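Local atomic coordinates of cellulose 1,4-beta-cellobiosidase (Thermobifida fusca, PDB entry 4JJJ), a protein that probably cleaves cellulose chains to release cellobiose, this chain being the family 48 glycoside hydrolase catalytic part of a longer cellulase. Residues Arg180-Val183 with Trp184-Ile187; Met259-Tyr262 with Leu263-Ala266; Asn412-Phe415 with Gly416-Val419; Ser496-Val499 with Gly500-Ala503; Ser516-Thr519 with Thr520-Ala523. The protein carries 1 engineered substitution. One frame throughout, in Å; residues are numbered along the deposited sequence.

Interaction 1: Arg180-Val183 with Trp184-Ile187. With CA (calcium ion), chain E.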
loop_
_atom_site.group_PDB
_atom_site.type_symbol
_atom_site.label_atom_id
_atom_site.label_comp_id
_atom_site.label_asym_id
_atom_site.label_seq_id
_atom_site.Cartn_x
_atom_site.Cartn_y
_atom_site.Cartn_z
ATOM N N ARG A 180 -8.279 14.754 3.417
ATOM C CA ARG A 180 -8.015 15.825 2.492
ATOM C C ARG A 180 -6.566 16.169 2.505
ATOM O O ARG A 180 -6.173 17.094 1.854
ATOM C CB ARG A 180 -8.919 17.044 2.861
ATOM C CG ARG A 180 -10.341 16.827 2.369
ATOM C CD ARG A 180 -11.167 18.115 2.446
ATOM N NE ARG A 180 -10.697 19.143 1.568
ATOM C CZ ARG A 180 -11.307 20.327 1.416
ATOM N NH1 ARG A 180 -12.439 20.589 2.094
ATOM N NH2 ARG A 180 -10.793 21.246 0.605
ATOM N N GLU A 181 -5.774 15.451 3.270
ATOM C CA GLU A 181 -4.332 15.770 3.314
ATOM C C GLU A 181 -3.660 14.900 2.199
ATOM O O GLU A 181 -3.415 13.704 2.418
ATOM C CB GLU A 181 -3.746 15.472 4.679
ATOM C CG GLU A 181 -2.278 15.809 4.783
ATOM C CD GLU A 181 -1.608 15.252 5.984
ATOM O OE1 GLU A 181 -1.825 14.030 6.342
ATOM O OE2 GLU A 181 -0.913 16.018 6.766
ATOM N N SER A 182 -3.337 15.525 1.071
ATOM C CA SER A 182 -2.632 14.858 -0.007
ATOM C C SER A 182 -1.112 14.729 0.290
ATOM O O SER A 182 -0.586 15.199 1.300
ATOM C CB SER A 182 -2.800 15.666 -1.207
ATOM O OG SER A 182 -1.883 16.787 -1.260
ATOM N N VAL A 183 -0.438 13.997 -0.615
ATOM C CA VAL A 183 1.049 13.830 -0.559
ATOM C C VAL A 183 1.740 15.166 -0.481
ATOM O O VAL A 183 2.856 15.314 0.032
ATOM C CB VAL A 183 1.492 12.997 -1.791
ATOM C CG1 VAL A 183 1.178 13.736 -3.085
ATOM C CG2 VAL A 183 2.941 12.539 -1.639
ATOM N N TRP A 184 1.097 16.219 -1.044
ATOM C CA TRP A 184 1.666 17.605 -1.102
ATOM C C TRP A 184 1.515 18.355 0.208
ATOM O O TRP A 184 2.120 19.408 0.336
ATOM C CB TRP A 184 1.014 18.397 -2.191
ATOM C CG TRP A 184 1.144 17.792 -3.517
ATOM C CD1 TRP A 184 0.263 16.918 -4.097
ATOM C CD2 TRP A 184 2.301 17.797 -4.318
ATOM N NE1 TRP A 184 0.785 16.469 -5.314
ATOM C CE2 TRP A 184 2.043 16.996 -5.461
ATOM C CE3 TRP A 184 3.508 18.472 -4.239
ATOM C CZ2 TRP A 184 3.014 16.797 -6.471
ATOM C CZ3 TRP A 184 4.450 18.285 -5.241
ATOM C CH2 TRP A 184 4.195 17.501 -6.336
ATOM N N GLU A 185 0.697 17.827 1.142
ATOM C CA GLU A 185 0.198 18.601 2.307
ATOM C C GLU A 185 0.602 18.059 3.631
ATOM O O GLU A 185 0.121 18.522 4.637
ATOM C CB GLU A 185 -1.323 18.739 2.182
ATOM C CG GLU A 185 -1.804 19.585 0.971
ATOM C CD GLU A 185 -3.242 19.435 0.650
ATOM O OE1 GLU A 185 -3.726 18.312 0.628
ATOM O OE2 GLU A 185 -3.936 20.405 0.369
ATOM N N THR A 186 1.531 17.081 3.673
ATOM C CA THR A 186 1.978 16.440 4.903
ATOM C C THR A 186 3.205 17.186 5.465
ATOM O O THR A 186 3.884 17.946 4.760
ATOM C CB THR A 186 2.479 14.999 4.613
ATOM O OG1 THR A 186 3.573 15.122 3.630
ATOM C CG2 THR A 186 1.316 14.161 4.057
ATOM N N ILE A 187 3.494 16.919 6.720
ATOM C CA ILE A 187 4.731 17.347 7.379
ATOM C C ILE A 187 5.457 16.017 7.759
ATOM O O ILE A 187 5.093 15.318 8.713
ATOM C CB ILE A 187 4.475 18.262 8.612
ATOM C CG1 ILE A 187 3.698 19.498 8.160
ATOM C CG2 ILE A 187 5.800 18.516 9.294
ATOM C CD1 ILE A 187 3.104 20.246 9.314
HETATM CA CA CA E . -6.016 18.824 0.248
HETATM O O HOH W 1 -8.460 18.526 -0.257
HETATM O O HOH W 2 1.503 15.312 7.996
HETATM O O HOH W 3 4.094 13.476 1.633
HETATM O O HOH W 4 -6.668 20.199 2.029
#
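Glu185 OE1 takes two hydrogen bonds from Ser182. The backbone Ser182 N gives one, 2.8 Å long and nearly straight at 169°, to the anti lone pair of OE1. The hydroxyl Ser182 OG gives the other from above the carboxylate plane, at 3.0 Å. OG also accepts from Trp184 N, because its chi1 of 81° sets it between the backbone N and the carbonyl carbon. Glu185 N returns to Ser182 O and closes a type I beta turn from Ser182 to Glu185, in the loop between strands 170-173 and 189-190. The turn serves a calcium site. Both carboxylate oxygens of Glu185 bind the calcium ion, with OE1 at 2.4 Å, and Arg180 O binds it at the same distance. Two waters join them, and Asp408 and Glu560 complete the site. An alanine in place of Ser182 would probably leave Trp184 N without its hydroxyl acceptor and Glu185 OE1 with only the backbone N bond from this turn. Val183 CG1 makes a CH-pi contact over the five-membered ring of Trp184, 3.8 Å from its centroid. In a separate van der Waals contact, Glu181 CD meets Thr186 CG2 at 3.7 Å, the two side chains crossing at about a right angle, while Gln176 and Arg177 hold the Glu181 carboxylate.

Interaction 2: Met259-Tyr262 with Leu263-Ala266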
loop_
_atom_site.group_PDB
_atom_site.type_symbol
_atom_site.label_atom_id
_atom_site.label_comp_id
_atom_site.label_asym_id
_atom_site.label_seq_id
_atom_site.Cartn_x
_atom_site.Cartn_y
_atom_site.Cartn_z
ATOM N N MET A 259 3.810 -13.148 9.539
ATOM C CA MET A 259 3.370 -11.916 9.013
ATOM C C MET A 259 1.847 -11.861 8.780
ATOM O O MET A 259 1.179 -10.879 9.122
ATOM C CB MET A 259 4.154 -11.586 7.750
ATOM C CG MET A 259 3.770 -10.253 7.137
ATOM S SD MET A 259 4.871 -9.718 5.827
ATOM C CE MET A 259 6.247 -9.154 6.784
ATOM N N GLY A 260 1.361 -12.918 8.195
ATOM C CA GLY A 260 -0.065 -13.070 7.906
ATOM C C GLY A 260 -0.898 -13.091 9.181
ATOM O O GLY A 260 -2.045 -12.638 9.217
ATOM N N ASP A 261 -0.354 -13.713 10.222
ATOM C CA ASP A 261 -1.048 -13.763 11.560
ATOM C C ASP A 261 -1.233 -12.382 12.089
ATOM O O ASP A 261 -2.322 -12.011 12.534
ATOM C CB ASP A 261 -0.233 -14.678 12.483
ATOM C CG ASP A 261 -1.067 -15.465 13.412
ATOM O OD1 ASP A 261 -2.311 -15.266 13.453
ATOM O OD2 ASP A 261 -0.483 -16.434 13.951
ATOM N N TYR A 262 -0.175 -11.546 12.105
ATOM C CA TYR A 262 -0.272 -10.154 12.564
ATOM C C TYR A 262 -1.101 -9.281 11.662
ATOM O O TYR A 262 -1.708 -8.321 12.093
ATOM C CB TYR A 262 1.107 -9.551 12.719
ATOM C CG TYR A 262 1.808 -10.111 13.998
ATOM C CD1 TYR A 262 1.669 -9.468 15.216
ATOM C CD2 TYR A 262 2.635 -11.206 13.929
ATOM C CE1 TYR A 262 2.236 -9.997 16.330
ATOM C CE2 TYR A 262 3.190 -11.782 15.082
ATOM C CZ TYR A 262 3.010 -11.115 16.278
ATOM O OH TYR A 262 3.601 -11.650 17.451
ATOM N N LEU A 263 -1.123 -9.628 10.385
ATOM C CA LEU A 263 -1.887 -8.841 9.358
ATOM C C LEU A 263 -3.361 -8.878 9.649
ATOM O O LEU A 263 -4.160 -8.041 9.149
ATOM C CB LEU A 263 -1.615 -9.403 7.971
ATOM C CG LEU A 263 -2.191 -8.689 6.746
ATOM C CD1 LEU A 263 -1.804 -7.243 6.835
ATOM C CD2 LEU A 263 -1.635 -9.410 5.476
ATOM N N ARG A 264 -3.775 -9.858 10.463
ATOM C CA ARG A 264 -5.185 -9.774 10.917
ATOM C C ARG A 264 -5.590 -8.463 11.578
ATOM O O ARG A 264 -6.749 -8.150 11.603
ATOM C CB ARG A 264 -5.575 -10.953 11.845
ATOM C CG ARG A 264 -5.404 -12.343 11.197
ATOM C CD ARG A 264 -5.806 -13.502 12.089
ATOM N NE ARG A 264 -4.913 -13.572 13.200
ATOM C CZ ARG A 264 -5.189 -14.119 14.415
ATOM N NH1 ARG A 264 -6.411 -14.483 14.751
ATOM N NH2 ARG A 264 -4.212 -14.190 15.292
ATOM N N TYR A 265 -4.680 -7.734 12.149
ATOM C CA TYR A 265 -5.020 -6.392 12.708
ATOM C C TYR A 265 -5.705 -5.523 11.656
ATOM O O TYR A 265 -6.589 -4.710 11.996
ATOM C CB TYR A 265 -3.758 -5.658 13.235
ATOM C CG TYR A 265 -3.542 -5.947 14.663
ATOM C CD1 TYR A 265 -4.352 -5.379 15.645
ATOM C CD2 TYR A 265 -2.523 -6.782 15.031
ATOM C CE1 TYR A 265 -4.147 -5.640 16.998
ATOM C CE2 TYR A 265 -2.312 -7.103 16.365
ATOM C CZ TYR A 265 -3.089 -6.502 17.368
ATOM O OH TYR A 265 -2.958 -6.821 18.726
ATOM N N ALA A 266 -5.390 -5.677 10.342
ATOM C CA ALA A 266 -6.044 -4.922 9.292
ATOM C C ALA A 266 -7.550 -5.256 9.130
ATOM O O ALA A 266 -8.238 -4.508 8.468
ATOM C CB ALA A 266 -5.299 -5.136 7.969
#
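The C-terminal end of helix 250-263 gives way here to a 3-10 segment, 264-266, and Asp261 and Arg264 are linked across the change. Their side chains run alongside each other, pointing the same way. Asp261 OD1 and Arg264 NH2 form a salt bridge of 2.9 Å, with the carboxylate and guanidinium planes 38° apart. The arginine chain bends at chi3 (-66°), which brings NE back over its own turn. Arg264 NE then donates to Asp261 O at 3.1 Å, in the carbonyl plane and on a lone pair. The acceptor also lies close to the guanidinium plane, and the bond is nearly straight at 166°. A weak bond from Arg264 N reaches the same carbonyl. The backbone records the change of helix type: Leu263 N bonds to Met259 O four residues back, at 2.9 Å, whereas Tyr265 N bonds to Tyr262 O three back, at 3.0 Å. That carbonyl also sits at the edge of the Tyr265 ring, 3.4 Å from CD2. This region is buried among helices 131-138, 223-242 and 348-365 of the (alpha/alpha)6 family 48 fold. Asp351 and Glu133 also form salt bridges with the guanidinium of Arg264, and Tyr138 holds Asp261 OD2. The hydroxyl of Tyr265 bonds to Asp128.

Interaction 3: Asn412-Phe415 with Gly416-Val419; sequences NNWF and GFQV. With BGC (beta-D-glucopyranose), chain B; BGC (beta-D-glucopyranose), chain C.
Trp414 lies flat between the backbone of Gly416 and bound sugar. Gly416 CA sits 3.3 Å from the centroid of the six-membered ring, almost on the ring normal, a close CH-pi contact. The glycine brings its backbone right up to the ring. Glucose units of chains B and C lie over the opposite face, and Trp414 CZ3 approaches C5 of the chain C glucose at 3.6 Å. The indole reaches this place with CG anti to the backbone N (chi1 -176°). Its edge turns toward the face of Phe417 in a T-shaped stack, with planes at 79° and Trp414 CE3 3.8 Å from Phe417 CD2. The indole forms part of the glycan pocket, at the start of helix 416-432. Phe417 CZ touches C6 of the chain C glucose at 3.7 Å. An alanine in place of Trp414 would probably take the stacking surface from both glucose units and leave the face of Phe417 without its edge partner. Gln418 CB lies over one face of the Phe415 ring, and Val419 CG1 meets Phe415 CE2 at 3.6 Å. Trp414 O accepts from Phe417 N at 3.3 Å. A water contacts Asn412 OD1, Trp414 O and Gln418 NE2. Gln324 also bonds to Asn412 OD1, and the Ile373 backbone bonds to both amides.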
loop_
_atom_site.group_PDB
_atom_site.type_symbol
_atom_site.label_atom_id
_atom_site.label_comp_id
_atom_site.label_asym_id
_atom_site.label_seq_id
_atom_site.Cartn_x
_atom_site.Cartn_y
_atom_site.Cartn_z
ATOM N N ASN A 412 -9.773 5.667 -5.510
ATOM C CA ASN A 412 -10.047 4.650 -6.501
ATOM C C ASN A 412 -10.122 5.152 -7.952
ATOM O O ASN A 412 -10.541 4.437 -8.876
ATOM C CB ASN A 412 -11.322 3.809 -6.173
ATOM C CG ASN A 412 -11.333 2.486 -6.846
ATOM O OD1 ASN A 412 -10.301 1.781 -6.949
ATOM N ND2 ASN A 412 -12.562 2.089 -7.313
ATOM N N ASN A 413 -9.643 6.362 -8.211
ATOM C CA ASN A 413 -9.603 6.868 -9.585
ATOM C C ASN A 413 -8.416 6.258 -10.386
ATOM O O ASN A 413 -8.378 6.288 -11.594
ATOM C CB ASN A 413 -9.534 8.355 -9.526
ATOM C CG ASN A 413 -10.876 8.995 -9.161
ATOM O OD1 ASN A 413 -11.830 8.336 -8.745
ATOM N ND2 ASN A 413 -10.930 10.326 -9.290
ATOM N N TRP A 414 -7.375 5.772 -9.693
ATOM C CA TRP A 414 -6.202 5.143 -10.433
ATOM C C TRP A 414 -6.496 3.771 -10.879
ATOM O O TRP A 414 -6.822 2.895 -10.046
ATOM C CB TRP A 414 -5.060 5.118 -9.444
ATOM C CG TRP A 414 -3.790 4.611 -10.084
ATOM C CD1 TRP A 414 -3.244 5.029 -11.287
ATOM C CD2 TRP A 414 -2.862 3.674 -9.512
ATOM N NE1 TRP A 414 -2.088 4.344 -11.532
ATOM C CE2 TRP A 414 -1.818 3.511 -10.461
ATOM C CE3 TRP A 414 -2.875 2.885 -8.374
ATOM C CZ2 TRP A 414 -0.761 2.649 -10.207
ATOM C CZ3 TRP A 414 -1.848 2.053 -8.134
ATOM C CH2 TRP A 414 -0.793 1.921 -9.055
ATOM N N PHE A 415 -6.414 3.547 -12.192
ATOM C CA PHE A 415 -6.589 2.221 -12.772
ATOM C C PHE A 415 -5.620 1.178 -12.248
ATOM O O PHE A 415 -5.983 0.001 -12.308
ATOM C CB PHE A 415 -6.566 2.268 -14.284
ATOM C CG PHE A 415 -6.767 0.969 -14.969
ATOM C CD1 PHE A 415 -8.042 0.419 -15.186
ATOM C CD2 PHE A 415 -5.687 0.270 -15.414
ATOM C CE1 PHE A 415 -8.237 -0.771 -15.853
ATOM C CE2 PHE A 415 -5.845 -0.936 -16.064
ATOM C CZ PHE A 415 -7.135 -1.448 -16.311
ATOM N N GLY A 416 -4.503 1.603 -11.741
ATOM C CA GLY A 416 -3.550 0.635 -11.177
ATOM C C GLY A 416 -4.172 -0.268 -10.144
ATOM O O GLY A 416 -3.831 -1.450 -10.058
ATOM N N PHE A 417 -5.089 0.228 -9.309
ATOM C CA PHE A 417 -5.623 -0.636 -8.297
ATOM C C PHE A 417 -6.503 -1.726 -8.883
ATOM O O PHE A 417 -6.650 -2.803 -8.330
ATOM C CB PHE A 417 -6.434 0.199 -7.313
ATOM C CG PHE A 417 -5.657 0.896 -6.251
ATOM C CD1 PHE A 417 -4.727 0.217 -5.468
ATOM C CD2 PHE A 417 -5.799 2.243 -6.098
ATOM C CE1 PHE A 417 -4.027 0.890 -4.431
ATOM C CE2 PHE A 417 -5.102 2.886 -5.118
ATOM C CZ PHE A 417 -4.239 2.218 -4.294
ATOM N N GLN A 418 -7.092 -1.461 -10.064
ATOM C CA GLN A 418 -7.904 -2.478 -10.771
ATOM C C GLN A 418 -7.063 -3.701 -11.065
ATOM O O GLN A 418 -7.437 -4.835 -10.728
ATOM C CB GLN A 418 -8.444 -2.026 -12.102
ATOM C CG GLN A 418 -9.443 -0.869 -12.073
ATOM C CD GLN A 418 -10.681 -1.225 -11.372
ATOM O OE1 GLN A 418 -11.374 -2.259 -11.716
ATOM N NE2 GLN A 418 -11.044 -0.439 -10.352
ATOM N N VAL A 419 -5.856 -3.481 -11.639
ATOM C CA VAL A 419 -4.949 -4.592 -12.019
ATOM C C VAL A 419 -4.251 -5.172 -10.840
ATOM O O VAL A 419 -3.979 -6.399 -10.830
ATOM C CB VAL A 419 -4.065 -4.200 -13.191
ATOM C CG1 VAL A 419 -4.873 -4.072 -14.473
ATOM C CG2 VAL A 419 -3.269 -2.938 -12.957
HETATM C C2 BGC B . -0.699 7.391 -10.389
HETATM C C3 BGC B . 0.006 7.117 -9.065
HETATM C C4 BGC B . 1.098 6.042 -9.242
HETATM C C5 BGC B . 2.019 6.232 -10.463
HETATM C C6 BGC B . 2.852 4.992 -10.796
HETATM C C1 BGC B . 0.297 7.611 -11.501
HETATM O O1 BGC B . -0.482 7.786 -12.730
HETATM O O2 BGC B . -1.522 8.575 -10.125
HETATM O O3 BGC B . -0.930 6.704 -8.064
HETATM O O4 BGC B . 1.947 5.950 -8.096
HETATM O O5 BGC B . 1.237 6.516 -11.623
HETATM O O6 BGC B . 2.070 3.896 -11.197
HETATM C C2 BGC C . 2.912 4.653 -6.376
HETATM C C3 BGC C . 2.731 3.466 -5.434
HETATM C C4 BGC C . 1.330 3.521 -4.758
HETATM C C5 BGC C . 0.198 3.780 -5.784
HETATM C C6 BGC C . -1.117 4.008 -5.077
HETATM C C1 BGC C . 1.762 4.775 -7.358
HETATM O O2 BGC C . 4.106 4.488 -7.130
HETATM O O3 BGC C . 3.811 3.513 -4.468
HETATM O O4 BGC C . 1.119 2.278 -4.057
HETATM O O5 BGC C . 0.563 4.920 -6.572
HETATM O O6 BGC C . -1.027 5.093 -4.174
HETATM O O HOH W 5 -9.137 1.442 -9.474
#

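Interaction 4: Ser496-Val499 with Gly500-Ala503. With BGC (beta-D-glucopyranose), chain B; GLC (alpha-D-glucopyranose), chain D.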
loop_
_atom_site.group_PDB
_atom_site.type_symbol
_atom_site.label_atom_id
_atom_site.label_comp_id
_atom_site.label_asym_id
_atom_site.label_seq_id
_atom_site.Cartn_x
_atom_site.Cartn_y
_atom_site.Cartn_z
ATOM N N SER A 496 -2.450 6.064 -20.396
ATOM C CA SER A 496 -1.006 6.259 -20.192
ATOM C C SER A 496 -0.228 5.122 -20.855
ATOM O O SER A 496 -0.792 4.190 -21.394
ATOM C CB SER A 496 -0.710 6.275 -18.709
ATOM O OG SER A 496 -0.578 4.984 -18.282
ATOM N N GLN A 497 1.087 5.232 -20.707
ATOM C CA GLN A 497 2.017 4.150 -20.969
ATOM C C GLN A 497 2.728 3.628 -19.659
ATOM O O GLN A 497 3.877 3.208 -19.663
ATOM C CB GLN A 497 3.071 4.619 -21.986
ATOM C CG GLN A 497 2.456 4.896 -23.358
ATOM C CD GLN A 497 3.521 5.012 -24.404
ATOM O OE1 GLN A 497 4.512 5.712 -24.204
ATOM N NE2 GLN A 497 3.321 4.374 -25.540
ATOM N N ASP A 498 2.016 3.731 -18.558
ATOM C CA ASP A 498 2.589 3.365 -17.260
ATOM C C ASP A 498 3.004 1.897 -17.338
ATOM O O ASP A 498 2.176 1.054 -17.470
ATOM C CB ASP A 498 1.568 3.648 -16.185
ATOM C CG ASP A 498 2.027 3.353 -14.842
ATOM O OD1 ASP A 498 2.663 2.303 -14.613
ATOM O OD2 ASP A 498 1.666 4.116 -13.880
ATOM N N VAL A 499 4.289 1.684 -17.152
ATOM C CA VAL A 499 4.832 0.336 -17.463
ATOM C C VAL A 499 4.450 -0.655 -16.346
ATOM O O VAL A 499 4.378 -1.855 -16.607
ATOM C CB VAL A 499 6.325 0.323 -17.774
ATOM C CG1 VAL A 499 6.577 1.209 -19.018
ATOM C CG2 VAL A 499 7.160 0.785 -16.580
ATOM N N GLY A 500 4.302 -0.146 -15.126
ATOM C CA GLY A 500 3.928 -0.975 -13.971
ATOM C C GLY A 500 2.501 -1.483 -14.166
ATOM O O GLY A 500 2.178 -2.684 -14.001
ATOM N N VAL A 501 1.613 -0.558 -14.494
ATOM C CA VAL A 501 0.211 -0.873 -14.719
ATOM C C VAL A 501 0.118 -1.839 -15.914
ATOM O O VAL A 501 -0.631 -2.776 -15.896
ATOM C CB VAL A 501 -0.596 0.421 -15.009
ATOM C CG1 VAL A 501 -1.989 0.056 -15.548
ATOM C CG2 VAL A 501 -0.644 1.256 -13.778
ATOM N N THR A 502 0.887 -1.563 -16.934
ATOM C CA THR A 502 0.939 -2.396 -18.128
ATOM C C THR A 502 1.280 -3.833 -17.764
ATOM O O THR A 502 0.637 -4.760 -18.208
ATOM C CB THR A 502 1.856 -1.802 -19.208
ATOM O OG1 THR A 502 1.340 -0.502 -19.575
ATOM C CG2 THR A 502 1.933 -2.706 -20.442
ATOM N N ALA A 503 2.332 -4.021 -16.999
ATOM C CA ALA A 503 2.777 -5.375 -16.645
ATOM C C ALA A 503 1.732 -6.112 -15.817
ATOM O O ALA A 503 1.496 -7.286 -16.050
ATOM C CB ALA A 503 4.105 -5.252 -15.974
HETATM C C2 BGC B . -0.699 7.391 -10.389
HETATM C C3 BGC B . 0.006 7.117 -9.065
HETATM C C4 BGC B . 1.098 6.042 -9.242
HETATM C C5 BGC B . 2.019 6.232 -10.463
HETATM C C6 BGC B . 2.852 4.992 -10.796
HETATM C C1 BGC B . 0.297 7.611 -11.501
HETATM O O1 BGC B . -0.482 7.786 -12.730
HETATM O O2 BGC B . -1.522 8.575 -10.125
HETATM O O3 BGC B . -0.930 6.704 -8.064
HETATM O O4 BGC B . 1.947 5.950 -8.096
HETATM O O5 BGC B . 1.237 6.516 -11.623
HETATM O O6 BGC B . 2.070 3.896 -11.197
HETATM C C1 GLC D . 0.724 7.753 -11.604
HETATM C C2 GLC D . -0.295 7.678 -10.540
HETATM C C3 GLC D . 0.369 7.365 -9.173
HETATM C C4 GLC D . 1.203 6.082 -9.259
HETATM C C5 GLC D . 2.145 6.253 -10.455
HETATM C C6 GLC D . 2.990 5.060 -10.791
HETATM O O1 GLC D . 1.499 8.808 -11.190
HETATM O O2 GLC D . -0.901 9.033 -10.365
HETATM O O3 GLC D . -0.589 7.321 -8.129
HETATM O O4 GLC D . 2.020 5.956 -8.076
HETATM O O5 GLC D . 1.393 6.511 -11.643
HETATM O O6 GLC D . 2.156 4.022 -11.169
#
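Asp498 caps the N-terminus of helix 499-516 with its own side chain. OD1 faces the first turn and accepts from Val501 N at 3.0 Å, an almost straight bond (174°) that arrives from above the carboxylate plane. A weak bond from Gly500 N reaches the same oxygen. CG stands anti to the backbone N (chi1 -179°), which carries the carboxylate across the helix start. There Val501 CG2 packs against Asp498 CG at 3.6 Å, the two side chains crossing at about a right angle. The tight part is the inner side of the turn. Asp498 O is gripped twice by one residue, by Thr502 N at 3.0 Å and by Thr502 OG1 at 2.7 Å. Val499, Thr502 and Ala503 lie against helix 519-533, and Val499 and Ala503 also meet helix 620-637. The looser side is the approach from strand 488-496, where Ser496 and Gln497 are partly exposed and barely meet the helix. Ser496 OG accepts from Asp498 N at 2.9 Å, an ST turn just ahead of the cap. The other carboxylate oxygen serves the glycan pocket, where two overlapping sugars are modelled: Asp498 OD2 lies 2.7 Å from O6 of the chain B glucose and 2.8 Å from O6 of the chain D alpha-glucose.

Interaction 5: Ser516-Thr519 with Thr520-Ala523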
loop_
_atom_site.group_PDB
_atom_site.type_symbol
_atom_site.label_atom_id
_atom_site.label_comp_id
_atom_site.label_asym_id
_atom_site.label_seq_id
_atom_site.Cartn_x
_atom_site.Cartn_y
_atom_site.Cartn_z
ATOM N N SER A 516 -8.865 -20.094 -18.582
ATOM C CA SER A 516 -10.145 -20.038 -19.321
ATOM C C SER A 516 -10.037 -20.517 -20.770
ATOM O O SER A 516 -11.062 -20.818 -21.383
ATOM C CB SER A 516 -10.677 -18.646 -19.335
ATOM O OG SER A 516 -9.798 -17.760 -20.023
ATOM N N GLY A 517 -8.837 -20.399 -21.303
ATOM C CA GLY A 517 -8.599 -20.603 -22.730
ATOM C C GLY A 517 -8.976 -19.397 -23.591
ATOM O O GLY A 517 -9.057 -19.519 -24.825
ATOM N N ASP A 518 -9.235 -18.231 -22.983
ATOM C CA ASP A 518 -9.713 -17.083 -23.682
ATOM C C ASP A 518 -8.672 -16.525 -24.654
ATOM O O ASP A 518 -7.579 -16.112 -24.274
ATOM C CB ASP A 518 -10.083 -15.971 -22.700
ATOM C CG ASP A 518 -10.874 -14.877 -23.382
ATOM O OD1 ASP A 518 -12.080 -15.072 -23.640
ATOM O OD2 ASP A 518 -10.332 -13.857 -23.798
ATOM N N THR A 519 -8.968 -16.562 -25.941
ATOM C CA THR A 519 -7.916 -16.205 -26.868
ATOM C C THR A 519 -7.726 -14.637 -27.024
ATOM O O THR A 519 -6.617 -14.227 -27.253
ATOM C CB THR A 519 -8.210 -16.797 -28.300
ATOM O OG1 THR A 519 -9.530 -16.378 -28.641
ATOM C CG2 THR A 519 -7.957 -18.275 -28.256
ATOM N N THR A 520 -8.764 -13.853 -26.820
ATOM C CA THR A 520 -8.654 -12.408 -26.923
ATOM C C THR A 520 -7.774 -11.880 -25.796
ATOM O O THR A 520 -6.927 -11.003 -25.972
ATOM C CB THR A 520 -10.024 -11.751 -26.867
ATOM O OG1 THR A 520 -10.877 -12.349 -27.906
ATOM C CG2 THR A 520 -9.934 -10.235 -27.117
ATOM N N ALA A 521 -7.999 -12.420 -24.609
ATOM C CA ALA A 521 -7.183 -12.059 -23.425
ATOM C C ALA A 521 -5.701 -12.328 -23.678
ATOM O O ALA A 521 -4.806 -11.503 -23.353
ATOM C CB ALA A 521 -7.643 -12.728 -22.154
ATOM N N LEU A 522 -5.374 -13.518 -24.178
ATOM C CA LEU A 522 -3.981 -13.845 -24.391
ATOM C C LEU A 522 -3.384 -12.930 -25.471
ATOM O O LEU A 522 -2.248 -12.473 -25.316
ATOM C CB LEU A 522 -3.783 -15.283 -24.842
ATOM C CG LEU A 522 -2.271 -15.693 -24.954
ATOM C CD1 LEU A 522 -1.403 -15.345 -23.772
ATOM C CD2 LEU A 522 -2.210 -17.180 -25.274
ATOM N N ALA A 523 -4.172 -12.668 -26.518
ATOM C CA ALA A 523 -3.657 -11.775 -27.585
ATOM C C ALA A 523 -3.331 -10.378 -27.097
ATOM O O ALA A 523 -2.291 -9.808 -27.430
ATOM C CB ALA A 523 -4.549 -11.766 -28.814
HETATM O O HOH W 6 -11.712 -14.774 -26.835
#
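The backbone leaves helix 499-516 at Gly517, whose phi is positive (80°), and enters helix 519-533 after Asp518. Asp518 is the N-cap of this second helix. Its OD2 accepts from Ala521 N at 2.9 Å, and the donor meets the oxygen nearly along its C-O axis. A chi1 of -167° swings the carboxylate away from its own N and over the first turn. The same oxygen rests on the methyl group of Ala521, with OD2 3.3 Å from CB. Asp518 OD1 is held more loosely, by a weak bond from a water at 3.2 Å. That water also accepts from Thr520 N at 3.1 Å. It therefore bridges the second carboxylate oxygen to another amide of the opening turn. Behind the cap, Ser516 OG accepts from Asp518 N at 3.0 Å, an ST turn that joins the end of one helix to the start of the next. Ser516 OG also bonds to Tyr512 O of the preceding helix.

Two backbone bonds continue the second helix. Ala523 N donates to Thr519 O at 3.0 Å, and a weak bond runs from Leu522 N to Asp518 O. Ala521 faces inward and packs on Leu509 and Tyr512 of helix 499-516, while Thr519, Thr520 and Ala523 are exposed. The link is thus a tight surface turn between two consecutive helices, 499-516 and 519-533. The negative charge of Asp518 is probably favoured by the N-terminal amides of helix 519-533 and by the bridging water.

Interactions 3 and 4 form one neighbourhood. Their centres are about 11 Å apart, and Val501 of helix 499-516 fits against 412-419: its CG1 is 3.7 Å from Phe415 CD2, and its CG2 is 3.8 Å from Trp414 CZ2. Both reach the same chain B glucose, one with an aromatic face and the other with a carboxylate. Phe417 comes within about 4 Å of the side chain of Asn224, the engineered residue at the predicted nucleophile position, and Leu263 of interaction 2 within about 8 Å. Interaction 5 follows interaction 4 at the far end of helix 499-516, centres about 20 Å apart. Interaction 1, with its calcium, lies about 42 Å from interaction 5, centre to centre, across the chain's centre.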